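Local coordinates for cytidylyltransferase (Leptospira borgpetersenii serovar Hardjo-bovis, PDB 6OEW), which probably transfers a cytidylyl group from CTP to a sugar-like acceptor in a metal-dependent reaction, at residues A[161-166]-A[173-178]; A[215-220]-A[225-230]; A[13-18]-A[43-48]. All blocks are in the same frame, centred on the assembly; numbering follows the deposited sequence.

How the contacts relate
Contact 3 is the central one of the three: it sets strand 11-16, an inner strand of the mixed sheet, against the end of helix 37-45, and the side chain of Ile15 there lies about 8 Å from that of Asp108, a magnesium-binding residue of this protein, and about 11 Å from a magnesium ion present in the model. Contacts 1 and 2 are peripheral, on opposite sides of the chain's centre with their own centres about 37 Å apart. Contact 2 nevertheless touches contact 3, because Lys220 NZ forms a salt bridge with Glu43 OE1 at 3.0 Å. Contact 1 stays separate, its nearest atoms about 8 Å from those of contact 3.

Contact 1 of 3, residues A[161-166]-A[173-178]; sequences SICRLP and VPYVEE
Tyr175 meets both Ile162 and Cys163 with its side chain, whose CG is anti to the backbone N; this torsion (chi1 -175°) carries the ring from helix 174-178 across to those two residues. Its root is met first: CB lies 3.8 Å from Cys163 SG. The same sulfur stands 5.0 Å from the centroid of the Tyr175 ring, 43° off the ring normal, an oblique sulfur-aromatic contact. Farther out, Ile162 CG2 sits over one face, 4.0 Å from the centroid of the Tyr175 ring and only 13° off its normal. This is a CH-pi contact, displaced toward the CE1 and CZ rim, and the two side chains cross at about a right angle. Beyond Tyr175 the chain winds on as helix, with Glu177 N bonded to Val173 O at 3.1 Å. The contact is thus an aromatic side chain of one helix packed near the periphery on the C-terminal end of another, where helix 153-162 gives way at Cys163 to the loop leading to helix 166-171. That linking helix adds Glu168, which touches both Cys163 and Tyr175. On the sheet side, Val173 and Val176 rest on Phe133 of strand 133-135.

Contact 2 of 3, residues A[215-220]-A[225-230]; sequences SYFLSK and VDLIEV
Tyr216 and Val230 mark the closest backbone approach, their CA atoms 7.5 Å apart, where the loop following helix 204-214 passes beside helix 224-233. The helix is regular here, with Val230 N bonded to Asp226 O at 3.0 Å, while Phe217 has an extended backbone. Val230 points both methyls at the loop, one to each aromatic residue. With CG1 anti to its own N (chi1 158°), that methyl lies 3.6 Å from Tyr216 CG, an off-centre CH-pi contact near the root of the ring. The other methyl, CG2, comes obliquely to within 3.5 Å of Phe217 CZ. Phe217 drives its ring head-on toward the helix, and CZ also lies 3.6 Å from Asp226 O, at the ring edge in its plane. Asp226 CB is 3.9 Å from Phe217 CE1, and Leu227 CD1 is 4.1 Å from Phe217 CE2. The Asp226 carboxylate instead bonds through OD1 to Ser223 N, and Phe222 stacks on the Phe217 ring. The chemistry is thus apolar and aromatic: apolar contacts join the loop to helix 224-233, and the slightly positive C-H edge of Phe217 probably makes a weak favourable contact with the Asp226 oxygen, which already accepts from Val230 N.

Contact 3 of 3, residues A[13-18]-A[43-48]; sequences ILIQAR and ERLKFS. With EDO (1,2-ethanediol), chain D.
Arg44 and the bound 1,2-ethanediol supply the flat-group contact: EDO C2 lies over one face of the guanidinium, 3.5 Å from Arg44 CZ and set toward the rim. The diol is held through O2, which donates to Arg44 O at 2.8 Å. The Phe47 ring has Arg44 O at its edge, in plane, and Phe47 CB stands 3.8 Å from EDO O1. A bend at chi3 (64°) turns the Arg44 guanidinium out of the line of its chain. There NE bonds to Ile112 O and NH1 to Phe222 O, while the Phe222 ring makes a cation-pi contact with the group.

The join to strand 11-16 is made by Leu45 and Ser48. Ile15 and Leu45 reach toward each other tip to tip, CD1 of Ile15 3.4 Å from CD1 of Leu45, closer than two methyl carbons normally come, a tight spot in the packing. Ile13 CG2 approaches the same methyl, Leu45 CD1, at 4.5 Å. In the type I turn from Leu45 to Ser48, Ser48 OG lies 3.8 Å from Ile13 CD1. That hydroxyl is bonded to Asp118 OD1 and Phe50 N, which meets its polar needs beside an apolar methyl.

The contact between strand and helix is therefore held by branched aliphatic chains in the buried core, as between a central strand and a covering helix of an alpha/beta nucleotidyltransferase fold, with Leu117 of helix 114-126 touching both Ile13 and Leu45; the diol, probably from the crystallisation liquor and also bonded to Ser114 OG, lies beside Arg44 and Phe47, away from the Ile15-Leu45 contact.

Contact 1 of 3, residues A[161-166]-A[173-178]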
ATOM      1  N   SER A 161       2.795  -9.554 -20.107  1.00 45.58           N
ATOM      2  CA  SER A 161       3.314 -10.098 -21.357  1.00 43.89           C
ATOM      3  C   SER A 161       4.837 -10.142 -21.370  1.00 49.07           C
ATOM      4  O   SER A 161       5.429 -11.070 -21.933  1.00 53.42           O
ATOM      5  CB  SER A 161       2.808  -9.269 -22.536  1.00 47.65           C
ATOM      6  OG  SER A 161       3.530  -9.612 -23.701  1.00 64.26           O
ATOM      7  N   ILE A 162       5.483  -9.154 -20.756  1.00 47.82           N
ATOM      8  CA  ILE A 162       6.930  -8.991 -20.865  1.00 50.47           C
ATOM      9  C   ILE A 162       7.672  -9.849 -19.839  1.00 44.21           C
ATOM     10  O   ILE A 162       8.681 -10.477 -20.158  1.00 45.98           O
ATOM     11  CB  ILE A 162       7.294  -7.505 -20.693  1.00 57.74           C
ATOM     12  CG1 ILE A 162       7.012  -6.702 -21.950  1.00 62.73           C
ATOM     13  CG2 ILE A 162       8.752  -7.328 -20.270  1.00 65.11           C
ATOM     14  CD1 ILE A 162       7.282  -5.236 -21.722  1.00 63.85           C
ATOM     15  N   CYS A 163       7.225  -9.840 -18.585  1.00 42.29           N
ATOM     16  CA  CYS A 163       8.048 -10.305 -17.469  1.00 43.21           C
ATOM     17  C   CYS A 163       7.888 -11.796 -17.213  1.00 52.09           C
ATOM     18  O   CYS A 163       6.774 -12.279 -16.980  1.00 51.72           O
ATOM     19  CB  CYS A 163       7.707  -9.545 -16.199  1.00 39.54           C
ATOM     20  SG  CYS A 163       7.981  -7.788 -16.352  1.00 44.86           S
ATOM     21  N   ARG A 164       9.021 -12.501 -17.203  1.00 46.97           N
ATOM     22  CA  ARG A 164       9.074 -13.923 -16.932  1.00 52.40           C
ATOM     23  C   ARG A 164       9.856 -14.263 -15.671  1.00 55.43           C
ATOM     24  O   ARG A 164       9.754 -15.392 -15.192  1.00 56.24           O
ATOM     25  CB  ARG A 164       9.702 -14.670 -18.117  1.00 59.47           C
ATOM     26  CG  ARG A 164       8.958 -14.534 -19.446  1.00 67.65           C
ATOM     27  CD  ARG A 164       7.783 -15.502 -19.564  1.00 72.29           C
ATOM     28  NE  ARG A 164       6.520 -14.849 -19.243  1.00 75.38           N
ATOM     29  CZ  ARG A 164       5.841 -14.085 -20.096  1.00 79.27           C
ATOM     30  NH1 ARG A 164       4.699 -13.518 -19.724  1.00 77.15           N
ATOM     31  NH2 ARG A 164       6.304 -13.883 -21.323  1.00 77.57           N
ATOM     32  N   LEU A 165      10.614 -13.339 -15.127  1.00 54.19           N
ATOM     33  CA  LEU A 165      11.420 -13.660 -13.964  1.00 51.54           C
ATOM     34  C   LEU A 165      10.549 -13.721 -12.711  1.00 48.39           C
ATOM     35  O   LEU A 165       9.609 -12.933 -12.560  1.00 43.60           O
ATOM     36  CB  LEU A 165      12.535 -12.633 -13.781  1.00 53.21           C
ATOM     37  CG  LEU A 165      13.692 -12.756 -14.786  1.00 55.63           C
ATOM     38  CD1 LEU A 165      14.652 -11.591 -14.631  1.00 62.57           C
ATOM     39  CD2 LEU A 165      14.442 -14.082 -14.625  1.00 52.40           C
ATOM     40  N   PRO A 166      10.830 -14.660 -11.811  1.00 48.92           N
ATOM     41  CA  PRO A 166      10.024 -14.748 -10.584  1.00 42.56           C
ATOM     42  C   PRO A 166      10.068 -13.479  -9.749  1.00 44.72           C
ATOM     43  O   PRO A 166       9.042 -13.074  -9.190  1.00 45.07           O
ATOM     44  CB  PRO A 166      10.648 -15.959  -9.865  1.00 45.13           C
ATOM     45  CG  PRO A 166      11.202 -16.798 -10.986  1.00 52.99           C
ATOM     46  CD  PRO A 166      11.734 -15.816 -11.973  1.00 53.99           C
ATOM     47  N   VAL A 173       6.416  -4.212 -10.198  1.00 36.55           N
ATOM     48  CA  VAL A 173       6.997  -2.980 -10.730  1.00 38.13           C
ATOM     49  C   VAL A 173       8.471  -3.021 -11.133  1.00 39.75           C
ATOM     50  O   VAL A 173       8.879  -2.099 -11.851  1.00 43.12           O
ATOM     51  CB  VAL A 173       6.815  -1.832  -9.728  1.00 35.09           C
ATOM     52  CG1 VAL A 173       5.360  -1.640  -9.413  1.00 32.91           C
ATOM     53  CG2 VAL A 173       7.669  -2.100  -8.480  1.00 34.99           C
ATOM     54  N   PRO A 174       9.314  -4.002 -10.734  1.00 42.25           N
ATOM     55  CA  PRO A 174      10.762  -3.831 -10.971  1.00 42.93           C
ATOM     56  C   PRO A 174      11.142  -3.512 -12.404  1.00 46.47           C
ATOM     57  O   PRO A 174      12.062  -2.716 -12.625  1.00 50.30           O
ATOM     58  CB  PRO A 174      11.345  -5.188 -10.547  1.00 46.71           C
ATOM     59  CG  PRO A 174      10.449  -5.644  -9.529  1.00 52.30           C
ATOM     60  CD  PRO A 174       9.090  -5.263  -9.994  1.00 43.37           C
ATOM     61  N   TYR A 175      10.484  -4.125 -13.386  1.00 42.04           N
ATOM     62  CA  TYR A 175      10.838  -3.826 -14.768  1.00 38.45           C
ATOM     63  C   TYR A 175      10.562  -2.361 -15.099  1.00 42.23           C
ATOM     64  O   TYR A 175      11.314  -1.747 -15.864  1.00 43.68           O
ATOM     65  CB  TYR A 175      10.093  -4.746 -15.733  1.00 35.38           C
ATOM     66  CG  TYR A 175      10.505  -4.556 -17.180  1.00 39.56           C
ATOM     67  CD1 TYR A 175      11.500  -5.336 -17.748  1.00 44.00           C
ATOM     68  CD2 TYR A 175       9.907  -3.570 -17.974  1.00 42.56           C
ATOM     69  CE1 TYR A 175      11.887  -5.168 -19.073  1.00 48.87           C
ATOM     70  CE2 TYR A 175      10.293  -3.391 -19.299  1.00 44.52           C
ATOM     71  CZ  TYR A 175      11.274  -4.184 -19.836  1.00 49.31           C
ATOM     72  OH  TYR A 175      11.650  -4.004 -21.140  1.00 46.83           O
ATOM     73  N   VAL A 176       9.494  -1.781 -14.533  1.00 41.51           N
ATOM     74  CA  VAL A 176       9.208  -0.362 -14.781  1.00 35.25           C
ATOM     75  C   VAL A 176      10.306   0.500 -14.176  1.00 42.00           C
ATOM     76  O   VAL A 176      10.873   1.377 -14.839  1.00 39.43           O
ATOM     77  CB  VAL A 176       7.827   0.032 -14.229  1.00 33.83           C
ATOM     78  CG1 VAL A 176       7.646   1.576 -14.295  1.00 39.26           C
ATOM     79  CG2 VAL A 176       6.718  -0.642 -15.011  1.00 40.18           C
ATOM     80  N   GLU A 177      10.652   0.222 -12.920  1.00 44.17           N
ATOM     81  CA  GLU A 177      11.626   1.035 -12.199  1.00 50.84           C
ATOM     82  C   GLU A 177      13.001   1.015 -12.854  1.00 50.78           C
ATOM     83  O   GLU A 177      13.719   2.018 -12.809  1.00 51.62           O
ATOM     84  CB  GLU A 177      11.711   0.552 -10.748  1.00 54.89           C
ATOM     85  CG  GLU A 177      10.391   0.720 -10.012  1.00 55.76           C
ATOM     86  CD  GLU A 177      10.552   0.678  -8.514  1.00 51.28           C
ATOM     87  OE1 GLU A 177      11.397  -0.107  -8.048  1.00 45.07           O
ATOM     88  OE2 GLU A 177       9.832   1.430  -7.808  1.00 40.28           O
ATOM     89  N   GLU A 178      13.397  -0.103 -13.451  1.00 46.67           N
ATOM     90  CA  GLU A 178      14.713  -0.186 -14.072  1.00 48.43           C
ATOM     91  C   GLU A 178      14.694   0.141 -15.558  1.00 44.20           C
ATOM     92  O   GLU A 178      15.749   0.104 -16.199  1.00 50.91           O
ATOM     93  CB  GLU A 178      15.309  -1.575 -13.847  1.00 56.93           C
ATOM     94  CG  GLU A 178      15.375  -1.984 -12.393  1.00 68.23           C
ATOM     95  CD  GLU A 178      16.245  -1.055 -11.562  1.00 77.48           C
ATOM     96  OE1 GLU A 178      17.426  -0.864 -11.928  1.00 82.23           O
ATOM     97  OE2 GLU A 178      15.742  -0.512 -10.550  1.00 76.66           O
TER

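Contact 2 of 3, residues A[215-220]-A[225-230]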
ATOM      1  N   SER A 215      -0.919   5.918  19.421  1.00 46.83           N
ATOM      2  CA  SER A 215      -1.337   6.276  20.772  1.00 50.76           C
ATOM      3  C   SER A 215      -1.443   7.786  20.978  1.00 47.78           C
ATOM      4  O   SER A 215      -2.038   8.212  21.969  1.00 52.53           O
ATOM      5  CB  SER A 215      -0.385   5.660  21.809  1.00 54.46           C
ATOM      6  OG  SER A 215       0.827   6.383  21.929  1.00 54.06           O
ATOM      7  N   TYR A 216      -0.925   8.601  20.062  1.00 49.17           N
ATOM      8  CA  TYR A 216      -1.020  10.053  20.187  1.00 53.19           C
ATOM      9  C   TYR A 216      -2.230  10.631  19.481  1.00 53.41           C
ATOM     10  O   TYR A 216      -2.407  11.851  19.490  1.00 59.71           O
ATOM     11  CB  TYR A 216       0.235  10.729  19.638  1.00 53.27           C
ATOM     12  CG  TYR A 216       1.437  10.531  20.512  1.00 55.34           C
ATOM     13  CD1 TYR A 216       1.905  11.558  21.323  1.00 59.62           C
ATOM     14  CD2 TYR A 216       2.093   9.312  20.546  1.00 51.41           C
ATOM     15  CE1 TYR A 216       3.002  11.377  22.130  1.00 60.49           C
ATOM     16  CE2 TYR A 216       3.186   9.121  21.351  1.00 55.08           C
ATOM     17  CZ  TYR A 216       3.639  10.156  22.138  1.00 58.78           C
ATOM     18  OH  TYR A 216       4.736   9.966  22.945  1.00 55.62           O
ATOM     19  N   PHE A 217      -3.062   9.798  18.880  1.00 50.73           N
ATOM     20  CA  PHE A 217      -4.212  10.277  18.134  1.00 54.97           C
ATOM     21  C   PHE A 217      -5.467   9.575  18.623  1.00 58.30           C
ATOM     22  O   PHE A 217      -5.455   8.373  18.901  1.00 54.18           O
ATOM     23  CB  PHE A 217      -4.018  10.051  16.636  1.00 52.46           C
ATOM     24  CG  PHE A 217      -2.815  10.745  16.086  1.00 52.81           C
ATOM     25  CD1 PHE A 217      -2.861  12.101  15.793  1.00 51.32           C
ATOM     26  CD2 PHE A 217      -1.631  10.051  15.888  1.00 54.59           C
ATOM     27  CE1 PHE A 217      -1.751  12.757  15.295  1.00 55.18           C
ATOM     28  CE2 PHE A 217      -0.514  10.695  15.381  1.00 58.26           C
ATOM     29  CZ  PHE A 217      -0.573  12.051  15.091  1.00 53.87           C
ATOM     30  N   LEU A 218      -6.551  10.337  18.703  1.00 56.85           N
ATOM     31  CA  LEU A 218      -7.773   9.851  19.315  1.00 61.37           C
ATOM     32  C   LEU A 218      -8.648   9.074  18.340  1.00 71.81           C
ATOM     33  O   LEU A 218      -9.474   8.265  18.779  1.00 81.46           O
ATOM     34  CB  LEU A 218      -8.495  11.052  19.927  1.00 63.41           C
ATOM     35  CG  LEU A 218      -7.401  11.734  20.771  1.00 59.86           C
ATOM     36  CD1 LEU A 218      -7.747  13.116  21.265  1.00 58.89           C
ATOM     37  CD2 LEU A 218      -7.026  10.846  21.950  1.00 61.33           C
ATOM     38  N   SER A 219      -8.446   9.258  17.034  1.00 65.23           N
ATOM     39  CA  SER A 219      -9.159   8.483  16.029  1.00 54.17           C
ATOM     40  C   SER A 219      -8.166   7.928  15.016  1.00 49.15           C
ATOM     41  O   SER A 219      -6.949   8.057  15.197  1.00 46.66           O
ATOM     42  CB  SER A 219     -10.211   9.344  15.328  1.00 55.00           C
ATOM     43  OG  SER A 219      -9.612  10.193  14.355  1.00 51.88           O
ATOM     44  N   LYS A 220      -8.664   7.310  13.947  1.00 42.19           N
ATOM     45  CA  LYS A 220      -7.795   6.817  12.887  1.00 42.37           C
ATOM     46  C   LYS A 220      -7.729   7.782  11.709  1.00 44.40           C
ATOM     47  O   LYS A 220      -7.198   7.421  10.653  1.00 43.18           O
ATOM     48  CB  LYS A 220      -8.257   5.435  12.410  1.00 42.54           C
ATOM     49  CG  LYS A 220      -8.483   4.425  13.554  1.00 46.57           C
ATOM     50  CD  LYS A 220      -8.815   3.022  13.001  1.00 44.50           C
ATOM     51  CE  LYS A 220      -8.961   2.001  14.146  1.00 47.06           C
ATOM     52  NZ  LYS A 220     -10.212   2.236  14.888  1.00 45.58           N
ATOM     53  N   VAL A 225       1.081  14.212   7.696  1.00 43.68           N
ATOM     54  CA  VAL A 225       1.862  15.314   8.264  1.00 44.42           C
ATOM     55  C   VAL A 225       1.650  15.415   9.778  1.00 45.15           C
ATOM     56  O   VAL A 225       2.602  15.663  10.531  1.00 51.18           O
ATOM     57  CB  VAL A 225       1.556  16.637   7.531  1.00 48.86           C
ATOM     58  CG1 VAL A 225       0.063  16.870   7.422  1.00 54.00           C
ATOM     59  CG2 VAL A 225       2.252  17.806   8.230  1.00 50.54           C
ATOM     60  N   ASP A 226       0.419  15.197  10.259  1.00 57.63           N
ATOM     61  CA  ASP A 226       0.205  15.167  11.712  1.00 51.90           C
ATOM     62  C   ASP A 226       1.123  14.148  12.374  1.00 49.14           C
ATOM     63  O   ASP A 226       1.679  14.400  13.450  1.00 46.00           O
ATOM     64  CB  ASP A 226      -1.240  14.801  12.066  1.00 46.79           C
ATOM     65  CG  ASP A 226      -2.251  15.760  11.501  1.00 57.42           C
ATOM     66  OD1 ASP A 226      -3.403  15.322  11.267  1.00 55.14           O
ATOM     67  OD2 ASP A 226      -1.894  16.929  11.273  1.00 49.95           O
ATOM     68  N   LEU A 227       1.278  12.995  11.729  1.00 48.41           N
ATOM     69  CA  LEU A 227       2.060  11.882  12.261  1.00 44.67           C
ATOM     70  C   LEU A 227       3.540  12.229  12.336  1.00 46.57           C
ATOM     71  O   LEU A 227       4.204  11.949  13.342  1.00 48.88           O
ATOM     72  CB  LEU A 227       1.835  10.653  11.376  1.00 41.60           C
ATOM     73  CG  LEU A 227       2.609   9.367  11.676  1.00 47.45           C
ATOM     74  CD1 LEU A 227       2.242   8.841  13.053  1.00 49.06           C
ATOM     75  CD2 LEU A 227       2.339   8.300  10.609  1.00 46.18           C
ATOM     76  N   ILE A 228       4.082  12.817  11.269  1.00 43.49           N
ATOM     77  CA  ILE A 228       5.483  13.225  11.289  1.00 47.57           C
ATOM     78  C   ILE A 228       5.714  14.305  12.337  1.00 47.25           C
ATOM     79  O   ILE A 228       6.746  14.314  13.017  1.00 53.31           O
ATOM     80  CB  ILE A 228       5.931  13.686   9.892  1.00 51.55           C
ATOM     81  CG1 ILE A 228       5.641  12.596   8.854  1.00 44.97           C
ATOM     82  CG2 ILE A 228       7.412  14.061   9.904  1.00 51.31           C
ATOM     83  CD1 ILE A 228       6.282  11.254   9.175  1.00 49.25           C
ATOM     84  N   GLU A 229       4.766  15.239  12.490  1.00 48.13           N
ATOM     85  CA  GLU A 229       4.951  16.291  13.489  1.00 52.59           C
ATOM     86  C   GLU A 229       4.941  15.724  14.901  1.00 51.06           C
ATOM     87  O   GLU A 229       5.704  16.179  15.758  1.00 53.24           O
ATOM     88  CB  GLU A 229       3.884  17.374  13.331  1.00 52.71           C
ATOM     89  CG  GLU A 229       4.110  18.273  12.124  1.00 66.19           C
ATOM     90  CD  GLU A 229       5.473  18.960  12.142  1.00 76.58           C
ATOM     91  OE1 GLU A 229       5.967  19.304  13.240  1.00 78.28           O
ATOM     92  OE2 GLU A 229       6.054  19.149  11.052  1.00 78.44           O
ATOM     93  N   VAL A 230       4.108  14.716  15.159  1.00 50.26           N
ATOM     94  CA  VAL A 230       4.093  14.087  16.478  1.00 53.94           C
ATOM     95  C   VAL A 230       5.394  13.324  16.733  1.00 52.38           C
ATOM     96  O   VAL A 230       5.941  13.365  17.842  1.00 56.89           O
ATOM     97  CB  VAL A 230       2.854  13.180  16.620  1.00 57.64           C
ATOM     98  CG1 VAL A 230       3.070  12.128  17.686  1.00 62.57           C
ATOM     99  CG2 VAL A 230       1.638  14.015  16.971  1.00 61.73           C
TER

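Contact 3 of 3, residues A[13-18]-A[43-48]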
ATOM      1  N   ILE A  13      -8.690   0.396  -5.489  1.00 31.70           N
ATOM      2  CA  ILE A  13      -7.591   0.312  -4.525  1.00 28.88           C
ATOM      3  C   ILE A  13      -7.422  -1.164  -4.165  1.00 33.56           C
ATOM      4  O   ILE A  13      -8.256  -1.751  -3.464  1.00 33.03           O
ATOM      5  CB  ILE A  13      -7.840   1.173  -3.279  1.00 30.44           C
ATOM      6  CG1 ILE A  13      -8.036   2.641  -3.635  1.00 29.34           C
ATOM      7  CG2 ILE A  13      -6.637   1.017  -2.299  1.00 29.42           C
ATOM      8  CD1 ILE A  13      -8.526   3.486  -2.467  1.00 32.84           C
ATOM      9  N   LEU A  14      -6.347  -1.776  -4.666  1.00 27.18           N
ATOM     10  CA  LEU A  14      -6.151  -3.218  -4.604  1.00 28.84           C
ATOM     11  C   LEU A  14      -4.990  -3.475  -3.654  1.00 31.60           C
ATOM     12  O   LEU A  14      -3.834  -3.183  -3.985  1.00 29.41           O
ATOM     13  CB  LEU A  14      -5.876  -3.795  -5.991  1.00 28.51           C
ATOM     14  CG  LEU A  14      -6.917  -3.523  -7.065  1.00 40.79           C
ATOM     15  CD1 LEU A  14      -6.669  -4.457  -8.231  1.00 37.27           C
ATOM     16  CD2 LEU A  14      -8.336  -3.671  -6.526  1.00 39.34           C
ATOM     17  N   ILE A  15      -5.304  -4.002  -2.470  1.00 26.51           N
ATOM     18  CA  ILE A  15      -4.334  -4.175  -1.395  1.00 28.17           C
ATOM     19  C   ILE A  15      -3.919  -5.633  -1.332  1.00 28.75           C
ATOM     20  O   ILE A  15      -4.736  -6.513  -1.013  1.00 29.16           O
ATOM     21  CB  ILE A  15      -4.912  -3.744  -0.042  1.00 28.95           C
ATOM     22  CG1 ILE A  15      -5.594  -2.378  -0.150  1.00 31.12           C
ATOM     23  CG2 ILE A  15      -3.816  -3.743   1.041  1.00 30.31           C
ATOM     24  CD1 ILE A  15      -6.534  -2.179   0.979  1.00 34.26           C
ATOM     25  N   GLN A  16      -2.642  -5.899  -1.571  1.00 26.52           N
ATOM     26  CA  GLN A  16      -2.138  -7.255  -1.413  1.00 28.10           C
ATOM     27  C   GLN A  16      -1.748  -7.496   0.041  1.00 25.13           C
ATOM     28  O   GLN A  16      -1.055  -6.681   0.664  1.00 28.26           O
ATOM     29  CB  GLN A  16      -0.958  -7.517  -2.352  1.00 35.96           C
ATOM     30  CG  GLN A  16       0.210  -6.578  -2.157  1.00 34.97           C
ATOM     31  CD  GLN A  16       1.417  -7.001  -2.970  1.00 33.08           C
ATOM     32  OE1 GLN A  16       1.587  -6.588  -4.110  1.00 35.31           O
ATOM     33  NE2 GLN A  16       2.263  -7.846  -2.376  1.00 32.79           N
ATOM     34  N   ALA A  17      -2.231  -8.600   0.596  1.00 27.88           N
ATOM     35  CA  ALA A  17      -1.942  -8.911   1.990  1.00 30.36           C
ATOM     36  C   ALA A  17      -2.032 -10.412   2.162  1.00 25.30           C
ATOM     37  O   ALA A  17      -2.851 -11.066   1.515  1.00 26.93           O
ATOM     38  CB  ALA A  17      -2.923  -8.237   2.956  1.00 28.21           C
ATOM     39  N   ARG A  18      -1.172 -10.958   3.022  1.00 30.42           N
ATOM     40  CA  ARG A  18      -1.213 -12.384   3.313  1.00 31.45           C
ATOM     41  C   ARG A  18      -0.617 -12.636   4.690  1.00 32.02           C
ATOM     42  O   ARG A  18       0.221 -11.868   5.175  1.00 30.12           O
ATOM     43  CB  ARG A  18      -0.451 -13.227   2.275  1.00 33.83           C
ATOM     44  CG  ARG A  18       1.060 -13.044   2.352  1.00 37.03           C
ATOM     45  CD  ARG A  18       1.762 -13.785   1.226  1.00 40.87           C
ATOM     46  NE  ARG A  18       1.644 -15.236   1.370  1.00 37.34           N
ATOM     47  CZ  ARG A  18       2.243 -16.122   0.579  1.00 43.90           C
ATOM     48  NH1 ARG A  18       2.996 -15.710  -0.433  1.00 41.34           N
ATOM     49  NH2 ARG A  18       2.087 -17.429   0.803  1.00 43.51           N
ATOM     50  N   GLU A  43      -9.705   0.767   7.710  1.00 31.22           N
ATOM     51  CA  GLU A  43     -10.446   1.896   8.274  1.00 35.64           C
ATOM     52  C   GLU A  43      -9.888   3.231   7.791  1.00 37.74           C
ATOM     53  O   GLU A  43     -10.651   4.170   7.527  1.00 35.45           O
ATOM     54  CB  GLU A  43     -10.432   1.833   9.800  1.00 38.42           C
ATOM     55  CG  GLU A  43     -11.274   0.710  10.356  1.00 39.59           C
ATOM     56  CD  GLU A  43     -11.493   0.843  11.837  1.00 45.28           C
ATOM     57  OE1 GLU A  43     -11.780   1.958  12.309  1.00 45.29           O
ATOM     58  OE2 GLU A  43     -11.357  -0.173  12.539  1.00 43.98           O
ATOM     59  N   ARG A  44      -8.559   3.333   7.651  1.00 31.41           N
ATOM     60  CA  ARG A  44      -7.961   4.559   7.130  1.00 38.39           C
ATOM     61  C   ARG A  44      -8.313   4.782   5.662  1.00 35.82           C
ATOM     62  O   ARG A  44      -8.511   5.926   5.229  1.00 34.01           O
ATOM     63  CB  ARG A  44      -6.449   4.519   7.342  1.00 34.12           C
ATOM     64  CG  ARG A  44      -6.098   4.796   8.806  1.00 37.78           C
ATOM     65  CD  ARG A  44      -4.606   4.792   9.070  1.00 37.49           C
ATOM     66  NE  ARG A  44      -3.873   5.855   8.372  1.00 35.26           N
ATOM     67  CZ  ARG A  44      -3.817   7.129   8.754  1.00 35.64           C
ATOM     68  NH1 ARG A  44      -4.480   7.565   9.823  1.00 43.06           N
ATOM     69  NH2 ARG A  44      -3.083   7.987   8.055  1.00 32.44           N
ATOM     70  N   LEU A  45      -8.414   3.712   4.887  1.00 34.59           N
ATOM     71  CA  LEU A  45      -8.766   3.851   3.478  1.00 34.94           C
ATOM     72  C   LEU A  45     -10.250   4.116   3.262  1.00 32.81           C
ATOM     73  O   LEU A  45     -10.632   4.521   2.158  1.00 35.28           O
ATOM     74  CB  LEU A  45      -8.337   2.599   2.716  1.00 32.41           C
ATOM     75  CG  LEU A  45      -6.825   2.465   2.600  1.00 30.65           C
ATOM     76  CD1 LEU A  45      -6.452   1.059   2.148  1.00 30.50           C
ATOM     77  CD2 LEU A  45      -6.318   3.454   1.599  1.00 27.85           C
ATOM     78  N   LYS A  46     -11.092   3.897   4.278  1.00 35.69           N
ATOM     79  CA  LYS A  46     -12.501   4.260   4.158  1.00 36.47           C
ATOM     80  C   LYS A  46     -12.684   5.751   3.933  1.00 43.72           C
ATOM     81  O   LYS A  46     -13.733   6.160   3.426  1.00 39.60           O
ATOM     82  CB  LYS A  46     -13.283   3.830   5.402  1.00 37.18           C
ATOM     83  N   PHE A  47     -11.695   6.572   4.298  1.00 34.58           N
ATOM     84  CA  PHE A  47     -11.795   8.016   4.103  1.00 39.99           C
ATOM     85  C   PHE A  47     -11.437   8.459   2.685  1.00 42.97           C
ATOM     86  O   PHE A  47     -11.576   9.648   2.375  1.00 39.39           O
ATOM     87  CB  PHE A  47     -10.897   8.746   5.109  1.00 35.60           C
ATOM     88  CG  PHE A  47     -11.324   8.566   6.551  1.00 40.19           C
ATOM     89  CD1 PHE A  47     -12.329   9.355   7.098  1.00 46.81           C
ATOM     90  CD2 PHE A  47     -10.726   7.605   7.354  1.00 36.71           C
ATOM     91  CE1 PHE A  47     -12.726   9.198   8.412  1.00 44.63           C
ATOM     92  CE2 PHE A  47     -11.126   7.447   8.672  1.00 36.39           C
ATOM     93  CZ  PHE A  47     -12.123   8.242   9.197  1.00 40.99           C
ATOM     94  N   SER A  48     -10.974   7.552   1.828  1.00 38.21           N
ATOM     95  CA  SER A  48     -10.623   7.920   0.461  1.00 37.28           C
ATOM     96  C   SER A  48     -11.878   8.202  -0.350  1.00 39.81           C
ATOM     97  O   SER A  48     -12.908   7.542  -0.179  1.00 36.56           O
ATOM     98  CB  SER A  48      -9.822   6.803  -0.204  1.00 34.21           C
ATOM     99  OG  SER A  48      -9.659   7.045  -1.598  1.00 32.56           O
TER
HETATM  100  C1  EDO D 302      -7.252   9.920   6.879  1.00 49.24           C
HETATM  101  O1  EDO D 302      -7.569  10.465   5.587  1.00 42.69           O
HETATM  102  C2  EDO D 302      -6.181   8.829   6.765  1.00 49.69           C
HETATM  103  O2  EDO D 302      -6.586   7.851   5.793  1.00 36.63           O